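Side-chain contacts in lysozyme, putative (Bacillus anthracis, PDB 2WAG), which hydrolyses glycosidic bonds of the bacterial cell wall as a family GH25 lysozyme, probably with retention of anomeric configuration: residues H74-D79 with S127-M132; E148-Y153 with C161-R166. All coordinates share one frame; numbering follows the deposited sequence.

Overall arrangement
Both contacts fasten an outer helix to the parallel strands of the barrel-like sheet, and both are buried, yet they lie at different stations along it. Interaction 1 sets helix 119-137 against the end of strand 69-75 and the loop that follows, through a methionine and two aromatic rings. Interaction 2 falls within a single beta-alpha-beta unit, where a tyrosine of helix 147-154 meets two isoleucines of strand 162-166. Sulfur and aromatic contacts, with a buried histidine among them, dominate the first; the second is apolar, its polar ends (the Tyr150 hydroxyl and Arg166) finding partners away from the packing. Their centres are 14 Å apart, and they touch where Ile130 packs on Cys161 and Phe78 on Tyr153.

Interaction 1: residues H74-D79 with S127-M132; sequences HFFSFD and SVMIEM. With SO4 (sulfate ion), chain G.
Phe76 and Met129 mark the nearest approach of the two backbones, 9.6 Å between their CA atoms, where the chain runs off the end of strand 69-75 past helix 119-137. That gap suits a long, flexible side chain, and Met129 fills it alone from the helix side, reaching both aromatic rings. Its chain bends at the last torsion (chi3 67°), which turns the methyl CE toward His74 while SD stays beside Phe76. CE sits over one face of the imidazole, 4.0 Å from the His74 ring centroid and 30° off the normal, a CH-pi contact in which the two side chains cross at about a right angle. The methyl comes closest to ND1 of His74, at 3.6 Å from CE. This nitrogen is buried with no polar partner in the model, whereas NE2 bonds to the backbone oxygen of Gly48 and thereby fixes the ring. SD, in turn, meets the rim of Phe76, 3.7 Å from CD1 and almost in the ring plane, a Met-aromatic contact that sets the polarisable sulfur against the ring's hydrogens. Phe78 CE1 lies at the opposite edge of the same ring, so Phe76 stands between sulfur and a second aromatic. Farther along, Ser77 OG accepts from Asp79 N at 2.9 Å, an ST turn in the loop as it draws away from the helix; its 2.5 Å approach to sulfate O4 is too short to be trusted. Gln85 of helix 82-92 touches His74, Phe76 and Met129, and Ile104 of strand 103-106 packs on Phe76 and Met129, so the methionine plugs the seam where two helices lean on neighbouring strands of the TIM-barrel-like fold.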
loop_
_atom_site.group_PDB
_atom_site.type_symbol
_atom_site.label_atom_id
_atom_site.label_comp_id
_atom_site.label_asym_id
_atom_site.label_seq_id
_atom_site.Cartn_x
_atom_site.Cartn_y
_atom_site.Cartn_z
ATOM N N HIS A 74 -0.601 -14.539 -11.771
ATOM C CA HIS A 74 -0.638 -13.692 -12.940
ATOM C C HIS A 74 -1.332 -12.392 -12.579
ATOM O O HIS A 74 -2.412 -12.406 -12.000
ATOM C CB HIS A 74 -1.502 -14.344 -14.021
ATOM C CG HIS A 74 -1.520 -13.552 -15.284
ATOM N ND1 HIS A 74 -2.552 -12.723 -15.679
ATOM C CD2 HIS A 74 -0.565 -13.443 -16.227
ATOM C CE1 HIS A 74 -2.225 -12.139 -16.826
ATOM N NE2 HIS A 74 -1.032 -12.576 -17.185
ATOM N N PHE A 75 -0.720 -11.260 -12.932
ATOM C CA PHE A 75 -1.372 -9.983 -12.714
ATOM C C PHE A 75 -2.195 -9.634 -13.967
ATOM O O PHE A 75 -1.643 -9.415 -15.043
ATOM C CB PHE A 75 -0.353 -8.897 -12.351
ATOM C CG PHE A 75 -0.985 -7.664 -11.791
ATOM C CD1 PHE A 75 -0.909 -7.372 -10.423
ATOM C CD2 PHE A 75 -1.695 -6.813 -12.611
ATOM C CE1 PHE A 75 -1.528 -6.226 -9.917
ATOM C CE2 PHE A 75 -2.309 -5.680 -12.118
ATOM C CZ PHE A 75 -2.224 -5.383 -10.764
ATOM N N PHE A 76 -3.513 -9.623 -13.823
ATOM C CA PHE A 76 -4.429 -9.448 -14.946
ATOM C C PHE A 76 -4.348 -8.070 -15.590
ATOM O O PHE A 76 -4.223 -7.055 -14.890
ATOM C CB PHE A 76 -5.847 -9.708 -14.431
ATOM C CG PHE A 76 -6.916 -9.747 -15.496
ATOM C CD1 PHE A 76 -7.012 -10.810 -16.386
ATOM C CD2 PHE A 76 -7.856 -8.723 -15.570
ATOM C CE1 PHE A 76 -8.039 -10.823 -17.373
ATOM C CE2 PHE A 76 -8.884 -8.754 -16.507
ATOM C CZ PHE A 76 -8.964 -9.789 -17.405
ATOM N N SER A 77 -4.426 -8.044 -16.918
ATOM C CA SER A 77 -4.543 -6.818 -17.684
ATOM C C SER A 77 -5.957 -6.673 -18.225
ATOM O O SER A 77 -6.548 -7.635 -18.725
ATOM C CB SER A 77 -3.570 -6.833 -18.854
ATOM O OG SER A 77 -3.853 -5.726 -19.698
ATOM N N PHE A 78 -6.505 -5.468 -18.149
ATOM C CA PHE A 78 -7.790 -5.151 -18.766
ATOM C C PHE A 78 -7.675 -4.885 -20.262
ATOM O O PHE A 78 -8.688 -4.632 -20.912
ATOM C CB PHE A 78 -8.410 -3.949 -18.050
ATOM C CG PHE A 78 -8.717 -4.222 -16.610
ATOM C CD1 PHE A 78 -9.737 -5.077 -16.262
ATOM C CD2 PHE A 78 -7.973 -3.630 -15.592
ATOM C CE1 PHE A 78 -10.039 -5.357 -14.924
ATOM C CE2 PHE A 78 -8.273 -3.908 -14.258
ATOM C CZ PHE A 78 -9.299 -4.758 -13.926
ATOM N N ASP A 79 -6.458 -4.952 -20.805
ATOM C CA ASP A 79 -6.233 -4.483 -22.171
ATOM C C ASP A 79 -5.710 -5.504 -23.152
ATOM O O ASP A 79 -5.337 -5.136 -24.265
ATOM C CB ASP A 79 -5.360 -3.240 -22.139
ATOM C CG ASP A 79 -6.136 -2.054 -21.627
ATOM O OD1 ASP A 79 -7.092 -1.623 -22.297
ATOM O OD2 ASP A 79 -5.852 -1.590 -20.512
ATOM N N SER A 127 -12.865 -15.359 -17.840
ATOM C CA SER A 127 -13.397 -16.722 -17.941
ATOM C C SER A 127 -12.578 -17.599 -18.872
ATOM O O SER A 127 -12.379 -18.786 -18.604
ATOM C CB SER A 127 -14.846 -16.691 -18.407
ATOM O OG SER A 127 -15.677 -16.061 -17.457
ATOM N N VAL A 128 -12.093 -17.020 -19.976
ATOM C CA VAL A 128 -11.193 -17.758 -20.844
ATOM C C VAL A 128 -9.904 -18.145 -20.096
ATOM O O VAL A 128 -9.428 -19.278 -20.185
ATOM C CB VAL A 128 -10.855 -16.972 -22.120
ATOM C CG1 VAL A 128 -9.712 -17.645 -22.861
ATOM C CG2 VAL A 128 -12.106 -16.820 -22.995
ATOM N N MET A 129 -9.325 -17.195 -19.354
ATOM C CA MET A 129 -8.111 -17.496 -18.600
ATOM C C MET A 129 -8.331 -18.641 -17.615
ATOM O O MET A 129 -7.506 -19.552 -17.518
ATOM C CB MET A 129 -7.670 -16.292 -17.787
ATOM C CG MET A 129 -7.033 -15.211 -18.563
ATOM S SD MET A 129 -5.997 -14.158 -17.511
ATOM C CE MET A 129 -4.775 -15.203 -17.068
ATOM N N ILE A 130 -9.412 -18.547 -16.843
ATOM C CA ILE A 130 -9.710 -19.574 -15.853
ATOM C C ILE A 130 -9.837 -20.942 -16.540
ATOM O O ILE A 130 -9.252 -21.935 -16.083
ATOM C CB ILE A 130 -10.981 -19.227 -15.100
ATOM C CG1 ILE A 130 -10.783 -17.985 -14.234
ATOM C CG2 ILE A 130 -11.449 -20.439 -14.241
ATOM C CD1 ILE A 130 -12.074 -17.305 -13.864
ATOM N N GLU A 131 -10.601 -21.003 -17.638
ATOM C CA GLU A 131 -10.790 -22.271 -18.331
ATOM C C GLU A 131 -9.448 -22.866 -18.762
ATOM O O GLU A 131 -9.170 -24.057 -18.577
ATOM C CB GLU A 131 -11.690 -22.064 -19.550
ATOM C CG GLU A 131 -11.989 -23.393 -20.264
ATOM C CD GLU A 131 -12.838 -23.219 -21.478
ATOM O OE1 GLU A 131 -13.977 -22.716 -21.366
ATOM O OE2 GLU A 131 -12.378 -23.640 -22.556
ATOM N N MET A 132 -8.594 -22.029 -19.335
ATOM C CA MET A 132 -7.324 -22.525 -19.837
ATOM C C MET A 132 -6.367 -22.948 -18.726
ATOM O O MET A 132 -5.668 -23.969 -18.850
ATOM C CB MET A 132 -6.664 -21.478 -20.746
ATOM C CG MET A 132 -7.488 -21.223 -22.010
ATOM S SD MET A 132 -6.779 -19.966 -23.073
ATOM C CE MET A 132 -5.238 -20.724 -23.546
HETATM S S SO4 G . -1.149 -5.812 -21.947
HETATM O O1 SO4 G . -0.983 -4.996 -20.756
HETATM O O2 SO4 G . -0.411 -7.056 -22.129
HETATM O O3 SO4 G . -1.371 -5.057 -23.188
HETATM O O4 SO4 G . -2.510 -6.337 -21.687
#

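Interaction 2: residues E148-Y153 with C161-R166; sequences EAYDLY and CDIWIR. With SO4 (sulfate ion), chain F.
Arg166 NH2, in one of the residue's two conformers, donates to sulfate O1 at 2.9 Å, nearly straight (167°) and at the edge of the guanidinium. NE of Arg166 reaches O3 at 3.1 Å, less directly, and Val168 N adds another bond, but the grip is provisional and the ion probably comes from the crystallisation liquor. Deeper in, the helix and strand meet without polar links. Tyr150, its ring carried from the helix toward the strand with CG anti to the backbone N (chi1 -176°), presents CE1 to the branch methyl CG2 of Ile163 at 3.9 Å; the two side chains cross at about a right angle and the methyl comes in obliquely to the ring. Ile165, two residues on and so on the same side of the strand, brings CD1 to within 4.2 Å of CB at the root of Tyr150. Beta-branched isoleucines suit the extended strand, while the tyrosine lies along the pair, its root by Ile165 and its ring by Ile163, with the hydroxyl directed past them to bond to Asp176. A magnesium ion lies near the Tyr150 side chain, its site including Ile154 and Ala157. The contact thus closes a beta-alpha-beta unit by apolar packing, leaving the polar tyrosine end to partners outside the helix and strand.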
loop_
_atom_site.group_PDB
_atom_site.type_symbol
_atom_site.label_atom_id
_atom_site.label_comp_id
_atom_site.label_asym_id
_atom_site.label_seq_id
_atom_site.Cartn_x
_atom_site.Cartn_y
_atom_site.Cartn_z
ATOM N N GLU A 148 -12.664 -3.400 -3.930
ATOM C CA GLU A 148 -13.323 -2.676 -5.018
ATOM C C GLU A 148 -13.427 -3.526 -6.284
ATOM O O GLU A 148 -14.472 -3.528 -6.955
ATOM C CB GLU A 148 -12.607 -1.341 -5.280
ATOM C CG GLU A 148 -12.805 -0.356 -4.124
ATOM C CD GLU A 148 -12.199 0.987 -4.365
ATOM O OE1 GLU A 148 -11.175 1.066 -5.080
ATOM O OE2 GLU A 148 -12.748 1.977 -3.819
ATOM N N ALA A 149 -12.357 -4.243 -6.620
ATOM C CA ALA A 149 -12.407 -5.101 -7.792
ATOM C C ALA A 149 -13.358 -6.279 -7.570
ATOM O O ALA A 149 -14.080 -6.686 -8.490
ATOM C CB ALA A 149 -10.997 -5.561 -8.183
ATOM N N TYR A 150 -13.365 -6.833 -6.360
ATOM C CA TYR A 150 -14.284 -7.906 -6.063
ATOM C C TYR A 150 -15.714 -7.408 -6.267
ATOM O O TYR A 150 -16.523 -8.052 -6.953
ATOM C CB TYR A 150 -14.090 -8.396 -4.622
ATOM C CG TYR A 150 -14.963 -9.587 -4.307
ATOM C CD1 TYR A 150 -14.511 -10.876 -4.580
ATOM C CD2 TYR A 150 -16.244 -9.441 -3.766
ATOM C CE1 TYR A 150 -15.304 -11.982 -4.324
ATOM C CE2 TYR A 150 -17.042 -10.545 -3.491
ATOM C CZ TYR A 150 -16.571 -11.820 -3.789
ATOM O OH TYR A 150 -17.354 -12.917 -3.514
ATOM N N ASP A 151 -16.049 -6.266 -5.683
ATOM C CA ASP A 151 -17.439 -5.810 -5.741
ATOM C C ASP A 151 -17.897 -5.515 -7.166
ATOM O O ASP A 151 -19.060 -5.727 -7.496
ATOM C CB ASP A 151 -17.636 -4.595 -4.834
ATOM C CG ASP A 151 -17.584 -4.958 -3.359
ATOM O OD1 ASP A 151 -17.612 -6.162 -3.013
ATOM O OD2 ASP A 151 -17.535 -4.010 -2.549
ATOM N N LEU A 152 -16.972 -5.068 -8.009
ATOM C CA LEU A 152 -17.308 -4.663 -9.371
ATOM C C LEU A 152 -17.188 -5.762 -10.432
ATOM O O LEU A 152 -17.764 -5.638 -11.513
ATOM C CB LEU A 152 -16.463 -3.453 -9.785
ATOM C CG LEU A 152 -16.912 -2.095 -9.243
ATOM C CD1 LEU A 152 -15.803 -1.064 -9.390
ATOM C CD2 LEU A 152 -18.179 -1.628 -9.942
ATOM N N TYR A 153 -16.449 -6.835 -10.164
ATOM C CA TYR A 153 -16.233 -7.845 -11.142
ATOM C C TYR A 153 -16.441 -9.287 -10.680
ATOM O O TYR A 153 -16.690 -10.104 -11.469
ATOM C CB TYR A 153 -14.846 -7.703 -11.711
ATOM C CG TYR A 153 -14.564 -6.350 -12.308
ATOM C CD1 TYR A 153 -15.384 -5.828 -13.276
ATOM C CD2 TYR A 153 -13.511 -5.598 -11.904
ATOM C CE1 TYR A 153 -15.121 -4.586 -13.822
ATOM C CE2 TYR A 153 -13.257 -4.382 -12.426
ATOM C CZ TYR A 153 -14.055 -3.886 -13.394
ATOM O OH TYR A 153 -13.779 -2.639 -13.908
ATOM N N CYS A 161 -14.174 -20.813 -8.930
ATOM C CA CYS A 161 -12.856 -20.419 -8.388
ATOM C C CYS A 161 -12.880 -20.319 -6.880
ATOM O O CYS A 161 -13.874 -20.210 -6.344
ATOM C CB CYS A 161 -12.408 -19.045 -8.930
ATOM S SG CYS A 161 -12.222 -19.054 -10.792
ATOM N N ASP A 162 -11.725 -20.334 -6.265
ATOM C CA ASP A 162 -11.623 -19.932 -4.850
ATOM C C ASP A 162 -11.183 -18.467 -4.777
ATOM O O ASP A 162 -10.537 -17.965 -5.706
ATOM C CB ASP A 162 -10.566 -20.787 -4.134
ATOM C CG ASP A 162 -11.086 -22.173 -3.752
ATOM O OD1 ASP A 162 -12.315 -22.370 -3.760
ATOM O OD2 ASP A 162 -10.257 -23.025 -3.397
ATOM N N ILE A 163 -11.555 -17.793 -3.695
ATOM C CA ILE A 163 -11.301 -16.359 -3.550
ATOM C C ILE A 163 -10.200 -16.074 -2.538
ATOM O O ILE A 163 -10.181 -16.623 -1.428
ATOM C CB ILE A 163 -12.584 -15.591 -3.132
ATOM C CG1 ILE A 163 -13.752 -15.894 -4.096
ATOM C CG2 ILE A 163 -12.294 -14.079 -3.019
ATOM C CD1 ILE A 163 -13.438 -15.573 -5.553
ATOM N N TRP A 164 -9.279 -15.216 -2.964
ATOM C CA TRP A 164 -8.234 -14.698 -2.102
ATOM C C TRP A 164 -8.512 -13.195 -1.989
ATOM O O TRP A 164 -8.408 -12.468 -2.982
ATOM C CB TRP A 164 -6.873 -15.015 -2.728
ATOM C CG TRP A 164 -5.648 -14.464 -2.048
ATOM C CD1 TRP A 164 -5.551 -13.788 -0.852
ATOM C CD2 TRP A 164 -4.329 -14.551 -2.576
ATOM N NE1 TRP A 164 -4.226 -13.449 -0.619
ATOM C CE2 TRP A 164 -3.461 -13.892 -1.674
ATOM C CE3 TRP A 164 -3.802 -15.081 -3.766
ATOM C CZ2 TRP A 164 -2.086 -13.764 -1.919
ATOM C CZ3 TRP A 164 -2.459 -14.970 -4.010
ATOM C CH2 TRP A 164 -1.605 -14.300 -3.101
ATOM N N ILE A 165 -8.928 -12.727 -0.810
ATOM C CA ILE A 165 -9.379 -11.336 -0.650
ATOM C C ILE A 165 -8.347 -10.491 0.094
ATOM O O ILE A 165 -7.772 -10.933 1.100
ATOM C CB ILE A 165 -10.757 -11.292 0.083
ATOM C CG1 ILE A 165 -11.339 -9.873 0.101
ATOM C CG2 ILE A 165 -10.678 -11.883 1.501
ATOM C CD1 ILE A 165 -11.714 -9.303 -1.279
ATOM N N ARG A 166 -8.112 -9.275 -0.393
ATOM C CA ARG A 166 -7.306 -8.325 0.368
ATOM C C ARG A 166 -8.184 -7.625 1.397
ATOM O O ARG A 166 -9.222 -7.054 1.059
ATOM C CB ARG A 166 -6.669 -7.277 -0.553
ATOM C CG ARG A 166 -5.646 -6.413 0.184
ATOM C CD ARG A 166 -5.095 -5.260 -0.656
ATOM N NE ARG A 166 -6.019 -4.127 -0.638
ATOM C CZ ARG A 166 -5.904 -3.043 -1.406
ATOM N NH1 ARG A 166 -4.907 -2.925 -2.283
ATOM N NH2 ARG A 166 -6.798 -2.071 -1.293
HETATM S S SO4 F . -8.250 -2.816 2.280
HETATM O O1 SO4 F . -8.686 -2.436 0.919
HETATM O O2 SO4 F . -9.517 -3.154 2.868
HETATM O O3 SO4 F . -7.378 -3.915 2.137
HETATM O O4 SO4 F . -7.721 -1.562 2.733
#